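Local coordinates for uncharacterized protein TP-0789 domain-containing protein (Desulfovibrio piger ATCC 29098, PDB 4Z48) that is of unknown function but belongs to the LolA-like family and so may, like its relatives, bind a lipid or lipoprotein in its beta fold, at residues G75-W81 against D91-P97; E99-R103 against H241-Q245. One frame throughout, in Å; residues are numbered along the deposited sequence. Where two conformers were deposited one is given.

Interaction 1 of 2, residues G75-W81 against D91-P97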
loop_
_atom_site.group_PDB
_atom_site.type_symbol
_atom_site.label_atom_id
_atom_site.label_comp_id
_atom_site.label_asym_id
_atom_site.label_seq_id
_atom_site.Cartn_x
_atom_site.Cartn_y
_atom_site.Cartn_z
ATOM N N GLY A 75 5.659 2.625 -20.104
ATOM C CA GLY A 75 6.349 3.898 -19.874
ATOM C C GLY A 75 5.773 4.748 -18.742
ATOM O O GLY A 75 6.410 5.725 -18.320
ATOM N N THR A 76 4.556 4.411 -18.241
ATOM C CA THR A 76 3.980 5.160 -17.102
ATOM C C THR A 76 4.874 4.884 -15.893
ATOM O O THR A 76 5.283 3.751 -15.676
ATOM C CB THR A 76 2.506 4.780 -16.816
ATOM O OG1 THR A 76 1.774 4.801 -18.040
ATOM C CG2 THR A 76 1.833 5.716 -15.758
ATOM N N LYS A 77 5.230 5.939 -15.172
ATOM C CA LYS A 77 6.068 5.868 -13.995
ATOM C C LYS A 77 5.475 6.705 -12.862
ATOM O O LYS A 77 5.048 7.836 -13.086
ATOM C CB LYS A 77 7.497 6.343 -14.281
ATOM C CG LYS A 77 8.305 5.481 -15.250
ATOM C CD LYS A 77 9.582 6.214 -15.592
ATOM C CE LYS A 77 10.594 5.341 -16.269
ATOM N NZ LYS A 77 11.934 5.984 -16.298
ATOM N N TYR A 78 5.459 6.138 -11.660
ATOM C CA TYR A 78 5.063 6.820 -10.421
ATOM C C TYR A 78 6.256 6.942 -9.516
ATOM O O TYR A 78 6.918 5.942 -9.258
ATOM C CB TYR A 78 3.946 6.091 -9.681
ATOM C CG TYR A 78 2.605 6.221 -10.338
ATOM C CD1 TYR A 78 2.274 5.448 -11.454
ATOM C CD2 TYR A 78 1.630 7.072 -9.814
ATOM C CE1 TYR A 78 1.020 5.546 -12.051
ATOM C CE2 TYR A 78 0.375 7.176 -10.405
ATOM C CZ TYR A 78 0.063 6.386 -11.499
ATOM O OH TYR A 78 -1.180 6.480 -12.074
ATOM N N LEU A 79 6.545 8.171 -9.046
ATOM C CA LEU A 79 7.622 8.435 -8.094
ATOM C C LEU A 79 6.963 8.813 -6.754
ATOM O O LEU A 79 6.131 9.708 -6.725
ATOM C CB LEU A 79 8.578 9.534 -8.595
ATOM C CG LEU A 79 9.757 9.924 -7.672
ATOM C CD1 LEU A 79 10.616 8.726 -7.303
ATOM C CD2 LEU A 79 10.630 10.969 -8.335
ATOM N N VAL A 80 7.263 8.079 -5.673
ATOM C CA VAL A 80 6.645 8.363 -4.381
ATOM C C VAL A 80 7.734 8.627 -3.355
ATOM O O VAL A 80 8.665 7.830 -3.239
ATOM C CB VAL A 80 5.696 7.229 -3.884
ATOM C CG1 VAL A 80 4.968 7.646 -2.604
ATOM C CG2 VAL A 80 4.720 6.754 -4.969
ATOM N N TRP A 81 7.639 9.767 -2.661
ATOM C CA TRP A 81 8.501 10.161 -1.542
ATOM C C TRP A 81 7.607 10.186 -0.311
ATOM O O TRP A 81 6.831 11.132 -0.111
ATOM C CB TRP A 81 9.172 11.514 -1.791
ATOM C CG TRP A 81 10.181 11.556 -2.893
ATOM C CD1 TRP A 81 10.603 10.521 -3.681
ATOM C CD2 TRP A 81 10.871 12.726 -3.360
ATOM N NE1 TRP A 81 11.524 10.973 -4.599
ATOM C CE2 TRP A 81 11.711 12.320 -4.421
ATOM C CE3 TRP A 81 10.888 14.077 -2.950
ATOM C CZ2 TRP A 81 12.546 13.212 -5.094
ATOM C CZ3 TRP A 81 11.709 14.968 -3.623
ATOM C CH2 TRP A 81 12.527 14.534 -4.684
ATOM N N ASP A 91 5.003 13.102 -1.076
ATOM C CA ASP A 91 5.141 13.605 -2.428
ATOM C C ASP A 91 4.913 12.479 -3.440
ATOM O O ASP A 91 5.398 11.350 -3.297
ATOM C CB ASP A 91 6.532 14.244 -2.630
ATOM C CG ASP A 91 6.736 15.570 -1.930
ATOM O OD1 ASP A 91 5.844 16.426 -2.020
ATOM O OD2 ASP A 91 7.808 15.757 -1.316
HETATM N N MSE A 92 4.187 12.792 -4.473
HETATM C CA MSE A 92 3.909 11.814 -5.503
HETATM C C MSE A 92 3.805 12.505 -6.857
HETATM O O MSE A 92 3.225 13.602 -6.980
HETATM C CB MSE A 92 2.620 11.051 -5.186
HETATM C CG MSE A 92 2.253 10.001 -6.212
HETATM SE SE MSE A 92 0.657 9.022 -5.698
HETATM C CE MSE A 92 1.265 8.242 -4.152
ATOM N N TRP A 93 4.383 11.857 -7.848
ATOM C CA TRP A 93 4.345 12.300 -9.235
ATOM C C TRP A 93 4.116 11.126 -10.190
ATOM O O TRP A 93 4.517 9.991 -9.922
ATOM C CB TRP A 93 5.651 12.984 -9.621
ATOM C CG TRP A 93 6.017 14.190 -8.809
ATOM C CD1 TRP A 93 5.762 15.492 -9.117
ATOM C CD2 TRP A 93 6.849 14.206 -7.645
ATOM N NE1 TRP A 93 6.361 16.323 -8.197
ATOM C CE2 TRP A 93 7.048 15.562 -7.291
ATOM C CE3 TRP A 93 7.459 13.201 -6.868
ATOM C CZ2 TRP A 93 7.841 15.940 -6.203
ATOM C CZ3 TRP A 93 8.245 13.577 -5.797
ATOM C CH2 TRP A 93 8.418 14.931 -5.461
ATOM N N VAL A 94 3.497 11.420 -11.316
ATOM C CA VAL A 94 3.282 10.424 -12.372
ATOM C C VAL A 94 3.817 10.988 -13.683
ATOM O O VAL A 94 3.521 12.143 -13.999
ATOM C CB VAL A 94 1.785 9.964 -12.516
ATOM C CG1 VAL A 94 0.830 11.139 -12.768
ATOM C CG2 VAL A 94 1.622 8.885 -13.602
ATOM N N TYR A 95 4.625 10.183 -14.418
ATOM C CA TYR A 95 5.031 10.456 -15.799
ATOM C C TYR A 95 4.029 9.709 -16.706
ATOM O O TYR A 95 3.884 8.489 -16.582
ATOM C CB TYR A 95 6.484 10.042 -16.078
ATOM C CG TYR A 95 6.826 10.135 -17.545
ATOM C CD1 TYR A 95 7.227 11.342 -18.114
ATOM C CD2 TYR A 95 6.678 9.032 -18.387
ATOM C CE1 TYR A 95 7.466 11.454 -19.482
ATOM C CE2 TYR A 95 6.930 9.129 -19.754
ATOM C CZ TYR A 95 7.346 10.337 -20.292
ATOM O OH TYR A 95 7.603 10.436 -21.634
ATOM N N LEU A 96 3.316 10.447 -17.563
ATOM C CA LEU A 96 2.309 9.917 -18.498
ATOM C C LEU A 96 2.912 9.845 -19.911
ATOM O O LEU A 96 3.230 10.894 -20.471
ATOM C CB LEU A 96 1.039 10.785 -18.484
ATOM C CG LEU A 96 0.309 10.861 -17.123
ATOM C CD1 LEU A 96 -0.654 12.061 -17.092
ATOM C CD2 LEU A 96 -0.433 9.579 -16.815
ATOM N N PRO A 97 3.107 8.626 -20.482
ATOM C CA PRO A 97 3.789 8.522 -21.785
ATOM C C PRO A 97 3.047 9.157 -22.961
ATOM O O PRO A 97 3.724 9.603 -23.888
ATOM C CB PRO A 97 3.927 7.009 -21.988
ATOM C CG PRO A 97 2.805 6.398 -21.125
ATOM C CD PRO A 97 2.824 7.281 -19.926
#

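Interaction 2 of 2, residues E99-R103 against H241-Q245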
loop_
_atom_site.group_PDB
_atom_site.type_symbol
_atom_site.label_atom_id
_atom_site.label_comp_id
_atom_site.label_asym_id
_atom_site.label_seq_id
_atom_site.Cartn_x
_atom_site.Cartn_y
_atom_site.Cartn_z
ATOM N N GLU A 99 1.348 11.967 -23.139
ATOM C CA GLU A 99 1.551 13.414 -23.237
ATOM C C GLU A 99 2.995 13.823 -22.885
ATOM O O GLU A 99 3.314 15.022 -22.941
ATOM C CB GLU A 99 0.528 14.174 -22.375
ATOM C CG GLU A 99 -0.841 14.307 -23.035
ATOM C CD GLU A 99 -0.945 15.334 -24.148
ATOM O OE1 GLU A 99 -0.976 16.546 -23.834
ATOM O OE2 GLU A 99 -1.027 14.929 -25.331
ATOM N N SER A 100 3.886 12.827 -22.595
ATOM C CA SER A 100 5.319 12.975 -22.272
ATOM C C SER A 100 5.461 14.064 -21.176
ATOM O O SER A 100 6.334 14.935 -21.249
ATOM C CB SER A 100 6.135 13.305 -23.523
ATOM O OG SER A 100 5.984 12.329 -24.544
ATOM N N LEU A 101 4.523 14.027 -20.212
ATOM C CA LEU A 101 4.371 14.968 -19.096
ATOM C C LEU A 101 4.531 14.314 -17.776
ATOM O O LEU A 101 4.124 13.173 -17.621
ATOM C CB LEU A 101 2.952 15.574 -19.087
ATOM C CG LEU A 101 2.649 16.753 -19.984
ATOM C CD1 LEU A 101 1.181 17.093 -19.885
ATOM C CD2 LEU A 101 3.474 17.990 -19.586
ATOM N N VAL A 102 4.964 15.104 -16.788
ATOM C CA VAL A 102 5.041 14.744 -15.375
ATOM C C VAL A 102 3.960 15.596 -14.667
ATOM O O VAL A 102 3.885 16.796 -14.919
ATOM C CB VAL A 102 6.474 14.955 -14.777
ATOM C CG1 VAL A 102 6.504 14.697 -13.265
ATOM C CG2 VAL A 102 7.514 14.084 -15.495
ATOM N N ARG A 103 3.110 14.969 -13.825
ATOM C CA ARG A 103 2.055 15.649 -13.064
ATOM C C ARG A 103 2.188 15.249 -11.593
ATOM O O ARG A 103 2.381 14.075 -11.322
ATOM C CB ARG A 103 0.654 15.263 -13.600
ATOM C CG ARG A 103 -0.517 15.863 -12.798
ATOM C CD ARG A 103 -1.907 15.504 -13.318
ATOM N NE ARG A 103 -2.316 14.110 -13.066
ATOM C CZ ARG A 103 -2.816 13.637 -11.920
ATOM N NH1 ARG A 103 -2.892 14.422 -10.840
ATOM N NH2 ARG A 103 -3.202 12.372 -11.830
ATOM N N HIS A 241 13.820 12.897 -9.091
ATOM C CA HIS A 241 12.776 13.455 -9.955
ATOM C C HIS A 241 13.125 13.271 -11.442
ATOM O O HIS A 241 12.210 13.063 -12.243
ATOM C CB HIS A 241 12.497 14.930 -9.613
ATOM C CG HIS A 241 11.134 15.367 -10.036
ATOM N ND1 HIS A 241 10.956 16.195 -11.129
ATOM C CD2 HIS A 241 9.923 15.033 -9.533
ATOM C CE1 HIS A 241 9.647 16.360 -11.248
ATOM N NE2 HIS A 241 8.982 15.673 -10.314
ATOM N N SER A 242 14.450 13.207 -11.768
ATOM C CA SER A 242 15.036 12.961 -13.100
ATOM C C SER A 242 14.739 11.556 -13.649
ATOM O O SER A 242 14.743 11.388 -14.865
ATOM C CB SER A 242 16.549 13.170 -13.071
ATOM O OG SER A 242 17.219 12.253 -12.219
ATOM N N ALA A 243 14.487 10.554 -12.781
ATOM C CA ALA A 243 14.146 9.191 -13.219
ATOM C C ALA A 243 12.774 9.163 -13.948
ATOM O O ALA A 243 12.492 8.216 -14.690
ATOM C CB ALA A 243 14.130 8.241 -12.031
ATOM N N LEU A 244 11.943 10.222 -13.760
ATOM C CA LEU A 244 10.626 10.329 -14.383
ATOM C C LEU A 244 10.745 10.653 -15.882
ATOM O O LEU A 244 10.537 9.741 -16.674
ATOM C CB LEU A 244 9.717 11.329 -13.645
ATOM C CG LEU A 244 9.241 10.853 -12.265
ATOM C CD1 LEU A 244 8.616 11.986 -11.489
ATOM C CD2 LEU A 244 8.251 9.717 -12.380
ATOM N N GLN A 245 11.094 11.899 -16.282
ATOM C CA GLN A 245 11.217 12.242 -17.700
ATOM C C GLN A 245 12.619 11.907 -18.205
ATOM O O GLN A 245 12.882 10.753 -18.548
ATOM C CB GLN A 245 10.871 13.721 -17.951
ATOM C CG GLN A 245 10.188 13.944 -19.305
ATOM C CD GLN A 245 9.316 15.176 -19.371
ATOM O OE1 GLN A 245 8.597 15.527 -18.428
ATOM N NE2 GLN A 245 9.302 15.818 -20.525
HETATM O O HOH W 1 6.899 17.856 -17.332
#

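Interaction 1 of 2, residues G75-W81 against D91-P97
Strands 77-81 and 91-96 pair as an antiparallel beta hairpin, their axes 4.7 Å apart at closest approach and their N-to-C directions at 169°. Three hydrogen-bonded pairs, Lys77 with Tyr95, Leu79 with Trp93 and Trp81 with Asp91, each exchange two N-H...O bonds, and the shortest runs from Tyr95 N to Lys77 O at 2.7 Å. Between them come the non-hydrogen-bonded pairs Tyr78-Val94 and Val80-Met92, whose side chains share the other face.

On the face of the hydrogen-bonded pairs, Trp93 brings the edge of its six-membered ring over the face of Trp81 in a T-shaped stack, planes at 78°. Trp93 CZ3 stands over the centre of the Trp81 ring, while Trp93 CH2 lies 3.6 Å from Trp81 CE3. The Leu79 side chain runs alongside Trp93. Further on, Gly75 O meets the Tyr95 ring at its edge, in plane, 3.3 Å from Tyr95 CD2.

On the other face, Val94 CG2 makes a CH-pi contact with Tyr78, 3.7 Å from the ring centroid and 16° off the normal. This methyl reaches the ring because it is anti to its own backbone N, while CG1 takes the position between N and carbonyl carbon. The selenomethionine Met92 bends at its last torsion, and its CE rests 3.8 Å from Val80 CG2.

Strand 60-69 continues the sheet beyond 77-82, and strand 101-104 beyond 91-96. Tyr62 stacks on Trp81, whose NE1 bonds to Phe239 O, while Asp91 forms a salt bridge with Arg104 and a hydrogen bond with Tyr83.

Interaction 2 of 2, residues E99-R103 against H241-Q245
Val102 meets three residues of the C-terminal loop, His241, Leu244 and Gln245, where that tail packs on one face of a LolA-like antiparallel beta fold, beside its outermost strand 101-104. The contact is a small surface one, burying 222 Å² over both sides, and no direct hydrogen bond crosses it.

The two methyls of Val102 divide the work. CG1, anti to the backbone N (chi1 175°), reaches Leu244 CD1 at 3.9 Å and the imidazole of His241, with NE2 4.0 Å away. CG2 turns instead to Gln245, lying 3.4 Å from OE1, and also touches Leu244 CB. Val102 and Leu244 cross at about a right angle, whereas the histidine comes from the direction opposite to the valine.

At the other end of the contact, the amide of Gln245 lies beside the backbone of Ser100. Gln245 NE2 is 3.2 Å from Ser100 O, but the angle is too poor for a hydrogen bond. The extended chain beyond CG carries the amide out to this point from the very end of the modelled tail.

A G1 beta bulge opens strand 101-104: Ser100, with positive phi (49°), and Leu101 together stand opposite the single residue Leu96. Within the tail, Leu244 N bonds to His241 O at 3.2 Å, tying together the backbones of two residues that touch Val102. Trp93 of the neighbouring strand touches the same two, edge-to-face with His241 and in contact with Leu244, and Tyr95 lies against Val102 and Gln245.

A water bridges the two segments: it donates to Gln245 OE1 at 3.1 Å and accepts a weak bond from Val102 N at 3.4 Å.

How the interactions relate
The two contacts follow one another along the chain, 75-97 and then 99 onward, with centres about 7 Å apart. Strands 77-82, 91-96 and 101-104 are successive neighbours in the antiparallel order, with 101-104 outermost, and Leu96 N is 2.8 Å from Leu101 O, a probable hydrogen bond. The tail 241-245, separated from 99-103 by 137 residues, returns to the face of these strands. Lys77 NZ reaches Ala243 O at 2.8 Å, probably a hydrogen bond, which would link the hairpin of interaction 1 directly to the tail of interaction 2. Together the contacts join the C-terminal end to three consecutive strands.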